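Side-chain contacts in alcohol oxidase (PDB 6F74), which probably acts as a secreted FAD-dependent oxidase of the VAO type, passing electrons from its substrate to molecular oxygen: residues Leu140-Asn143 and Phe144-His148; Trp416-Tyr419 and Trp420-Gly424. All coordinates share one frame; numbering follows the deposited sequence.

Contact 1: Leu140-Asn143 and Phe144-His148; sequences LTLN and FAKQH
Asn-143 and Lys-146 meet through a water on the flank of the helix. That water donates to Asn-143 OD1 at 3.1 Å and accepts from Lys-146 NZ at 2.8 Å, so the amide oxygen and the ammonium are joined without touching. Both side chains leave the backbone with CG beside their own N (chi1 -72° for Asn-143, -65° for Lys-146), and the lysine then bends at chi3, which carries its end back toward the preceding turn. On the way Lys-146 CE passes 4.1 Å from Leu-142 CG, methylene against branch carbon, and NZ goes on to a second bond with the carbonyl oxygen of Ala-268. This is the last part of helix 135-147, which lies against strands 152-155 and 171-174 in the FAD-binding domain of the VAO fold. Regular i to i+4 bonds run through it, among them Lys-146 N to Leu-142 O at 3.1 Å and Gln-147 N to Asn-143 O at 2.8 Å. Phe-144 goes the other way from Lys-146: it stacks on Phe-48 and also meets Trp-45, both from helix 42-52. The imidazole of His-148, the first residue to leave helical angles, brings CD2 over the centre of the Phe-144 ring, 3.2 Å above its plane. Thr-141 and Ala-145 set their small side chains against Leu-152, and Thr-141 OG1 bonds back to the carbonyl of Asp-137.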
# COMPACT_ATOMS: atom_id res chain seq x y z
N LEU A 140 -9.84 -25.11 -6.76
CA LEU A 140 -10.24 -25.34 -8.15
C LEU A 140 -9.66 -24.27 -9.11
O LEU A 140 -9.31 -24.57 -10.26
CB LEU A 140 -11.76 -25.40 -8.29
CG LEU A 140 -12.50 -26.61 -7.69
CD1 LEU A 140 -13.97 -26.29 -7.45
CD2 LEU A 140 -12.35 -27.84 -8.60
N THR A 141 -9.57 -23.03 -8.63
CA THR A 141 -9.05 -21.95 -9.43
C THR A 141 -7.56 -22.12 -9.63
O THR A 141 -7.09 -22.08 -10.77
CB THR A 141 -9.38 -20.59 -8.80
OG1 THR A 141 -10.77 -20.53 -8.59
CG2 THR A 141 -8.93 -19.41 -9.70
N LEU A 142 -6.83 -22.36 -8.54
CA LEU A 142 -5.42 -22.67 -8.62
C LEU A 142 -5.19 -23.79 -9.62
O LEU A 142 -4.42 -23.61 -10.58
CB LEU A 142 -4.86 -23.05 -7.25
CG LEU A 142 -3.41 -23.54 -7.18
CD1 LEU A 142 -2.42 -22.51 -7.70
CD2 LEU A 142 -3.04 -23.93 -5.78
N ASN A 143 -5.86 -24.92 -9.42
CA ASN A 143 -5.67 -26.10 -10.27
C ASN A 143 -5.97 -25.84 -11.75
O ASN A 143 -5.21 -26.25 -12.62
CB ASN A 143 -6.51 -27.29 -9.76
CG ASN A 143 -5.99 -27.91 -8.47
OD1 ASN A 143 -4.93 -27.54 -7.99
ND2 ASN A 143 -6.72 -28.88 -7.92
N PHE A 144 -7.08 -25.17 -12.03
CA PHE A 144 -7.46 -24.83 -13.41
C PHE A 144 -6.38 -23.93 -14.07
O PHE A 144 -6.05 -24.15 -15.22
CB PHE A 144 -8.86 -24.17 -13.44
CG PHE A 144 -9.40 -23.92 -14.82
CD1 PHE A 144 -8.98 -22.81 -15.56
CD2 PHE A 144 -10.33 -24.78 -15.38
CE1 PHE A 144 -9.48 -22.56 -16.82
CE2 PHE A 144 -10.83 -24.55 -16.65
CZ PHE A 144 -10.40 -23.43 -17.37
N ALA A 145 -5.84 -22.95 -13.35
CA ALA A 145 -4.80 -22.04 -13.90
C ALA A 145 -3.58 -22.83 -14.32
O ALA A 145 -3.05 -22.65 -15.42
CB ALA A 145 -4.40 -21.01 -12.87
N LYS A 146 -3.13 -23.70 -13.42
CA LYS A 146 -1.97 -24.55 -13.67
C LYS A 146 -2.26 -25.55 -14.79
O LYS A 146 -1.44 -25.75 -15.66
CB LYS A 146 -1.56 -25.32 -12.39
CG LYS A 146 -1.08 -24.48 -11.23
CD LYS A 146 -0.41 -25.35 -10.16
CE LYS A 146 -1.37 -26.31 -9.49
NZ LYS A 146 -0.69 -27.17 -8.50
N GLN A 147 -3.43 -26.16 -14.77
CA GLN A 147 -3.79 -27.14 -15.78
C GLN A 147 -3.80 -26.55 -17.20
O GLN A 147 -3.24 -27.17 -18.13
CB GLN A 147 -5.15 -27.75 -15.49
CG GLN A 147 -5.48 -28.92 -16.43
CD GLN A 147 -6.83 -29.49 -16.20
OE1 GLN A 147 -7.52 -29.12 -15.27
NE2 GLN A 147 -7.20 -30.45 -17.03
N HIS A 148 -4.40 -25.35 -17.35
CA HIS A 148 -4.47 -24.72 -18.66
C HIS A 148 -3.38 -23.69 -18.92
O HIS A 148 -3.46 -22.94 -19.90
CB HIS A 148 -5.87 -24.16 -18.92
CG HIS A 148 -6.95 -25.19 -18.81
ND1 HIS A 148 -7.30 -26.06 -19.83
CD2 HIS A 148 -7.76 -25.50 -17.76
CE1 HIS A 148 -8.29 -26.84 -19.42
NE2 HIS A 148 -8.61 -26.50 -18.18
O HOH W 1 -2.33 -28.67 -6.84

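Contact 2: Trp416-Tyr419 and Trp420-Gly424; sequences WSFY and WAESG
Different first torsions bring Tyr-419 and Trp-420 together: the phenol swings out with CG trans to its N (chi1 178°), whereas the indole keeps CG beside its N (chi1 -67°). The phenol edge therefore points into the indole face, a T-shaped pair with planes at 87°, in which Tyr-419 CD2 sits 3.7 Å above the centre of the indole. The same indole runs alongside that of Trp-416, pointing the same way, with Trp-416 CE3 3.9 Å from Trp-420 NE1; these planes meet obliquely, and the three rings make an aromatic cluster. Over one face of Tyr-419 come Ser-423 CB, in a CH-pi contact, and Gly-424 N, as the chain turns out of helix 415-422. Gly-424 CA lies 3.4 Å from Tyr-419 CE2, and with positive phi and Trp-420 also close, the site has little room for a side chain. An alanine in place of Trp-420 would probably leave the edge of Tyr-419 without its aromatic face and Gln-220 without its indole N-H partner. Phe-418 CE1 packs 3.7 Å from Glu-422 CB, and the glutamate forms a salt bridge with Arg-315 and a hydrogen bond with Tyr-412. Tyr-419 OH and Ser-423 OG hydrogen-bond to the carbonyls of Gly-229 and FAD-binding Gly-230. The rings thus pack the turn, while these two bonds tie its end to the Gly-230 loop and may steady the flavin site.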
# COMPACT_ATOMS: atom_id res chain seq x y z
N TRP A 416 -9.53 4.31 19.89
CA TRP A 416 -10.52 4.27 18.82
C TRP A 416 -11.25 5.56 18.57
O TRP A 416 -11.50 5.87 17.40
CB TRP A 416 -11.50 3.13 19.02
CG TRP A 416 -10.78 1.83 18.90
CD1 TRP A 416 -10.51 0.96 19.91
CD2 TRP A 416 -10.18 1.29 17.73
NE1 TRP A 416 -9.78 -0.10 19.43
CE2 TRP A 416 -9.57 0.08 18.09
CE3 TRP A 416 -10.08 1.73 16.40
CZ2 TRP A 416 -8.88 -0.71 17.18
CZ3 TRP A 416 -9.39 0.94 15.50
CH2 TRP A 416 -8.79 -0.26 15.89
N SER A 417 -11.57 6.32 19.62
CA SER A 417 -12.16 7.65 19.41
C SER A 417 -11.13 8.55 18.68
O SER A 417 -11.50 9.33 17.80
CB SER A 417 -12.61 8.28 20.73
OG SER A 417 -11.50 8.52 21.61
N PHE A 418 -9.86 8.39 19.05
CA PHE A 418 -8.75 9.06 18.38
C PHE A 418 -8.67 8.63 16.92
O PHE A 418 -8.55 9.48 16.02
CB PHE A 418 -7.40 8.81 19.09
CG PHE A 418 -6.23 8.76 18.14
CD1 PHE A 418 -5.75 9.92 17.55
CD2 PHE A 418 -5.66 7.54 17.78
CE1 PHE A 418 -4.71 9.87 16.62
CE2 PHE A 418 -4.62 7.48 16.85
CZ PHE A 418 -4.14 8.64 16.27
N TYR A 419 -8.71 7.32 16.69
CA TYR A 419 -8.46 6.78 15.37
C TYR A 419 -9.47 7.34 14.39
O TYR A 419 -9.11 7.82 13.32
CB TYR A 419 -8.53 5.24 15.34
CG TYR A 419 -8.33 4.70 13.95
CD1 TYR A 419 -7.05 4.58 13.40
CD2 TYR A 419 -9.41 4.42 13.14
CE1 TYR A 419 -6.86 4.13 12.09
CE2 TYR A 419 -9.24 3.98 11.84
CZ TYR A 419 -7.96 3.83 11.32
OH TYR A 419 -7.80 3.41 9.99
N TRP A 420 -10.73 7.25 14.77
CA TRP A 420 -11.80 7.65 13.86
C TRP A 420 -11.89 9.16 13.66
O TRP A 420 -12.35 9.62 12.61
CB TRP A 420 -13.13 7.07 14.32
CG TRP A 420 -13.14 5.53 14.20
CD1 TRP A 420 -13.20 4.61 15.22
CD2 TRP A 420 -13.06 4.78 12.99
NE1 TRP A 420 -13.17 3.33 14.71
CE2 TRP A 420 -13.11 3.41 13.34
CE3 TRP A 420 -12.99 5.13 11.63
CZ2 TRP A 420 -13.07 2.39 12.39
CZ3 TRP A 420 -12.95 4.13 10.68
CH2 TRP A 420 -13.00 2.77 11.06
N ALA A 421 -11.46 9.92 14.66
CA ALA A 421 -11.44 11.37 14.57
C ALA A 421 -10.28 11.87 13.69
O ALA A 421 -10.48 12.75 12.91
CB ALA A 421 -11.35 11.97 15.96
N GLU A 422 -9.10 11.29 13.84
CA GLU A 422 -7.88 11.79 13.23
C GLU A 422 -7.39 10.99 12.04
O GLU A 422 -6.53 11.44 11.29
CB GLU A 422 -6.79 11.82 14.29
CG GLU A 422 -7.16 12.65 15.52
CD GLU A 422 -7.05 14.15 15.30
OE1 GLU A 422 -6.52 14.59 14.23
OE2 GLU A 422 -7.49 14.91 16.19
N SER A 423 -7.94 9.79 11.85
CA SER A 423 -7.49 8.86 10.80
C SER A 423 -8.74 8.14 10.25
O SER A 423 -9.82 8.74 10.22
CB SER A 423 -6.37 7.94 11.36
OG SER A 423 -5.95 6.91 10.46
N GLY A 424 -8.62 6.88 9.83
CA GLY A 424 -9.77 6.16 9.29
C GLY A 424 -10.24 6.83 8.00
O GLY A 424 -11.41 7.17 7.85

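Both contacts are the closing turns of a helix, yet they share no element and lie on opposite sides of the chain's centre, their own centres about 43 Å apart. Both are partly buried. Contact 1 belongs to the FAD-binding domain and is the more peripheral, about 28 Å from the chain's centre; it splits into a buried apolar side and a watered, charged flank. Contact 2, about 20 Å out, follows strand 403-412 of the seven-stranded sheet and reaches across to helix 212-221. Its side chains meet chiefly through direct ring contacts, where contact 1 uses a water bridge. The flavin is nearer here too: the side chain of Ser-423 is about 7 Å from FAD, that of Leu-142 about 11 Å.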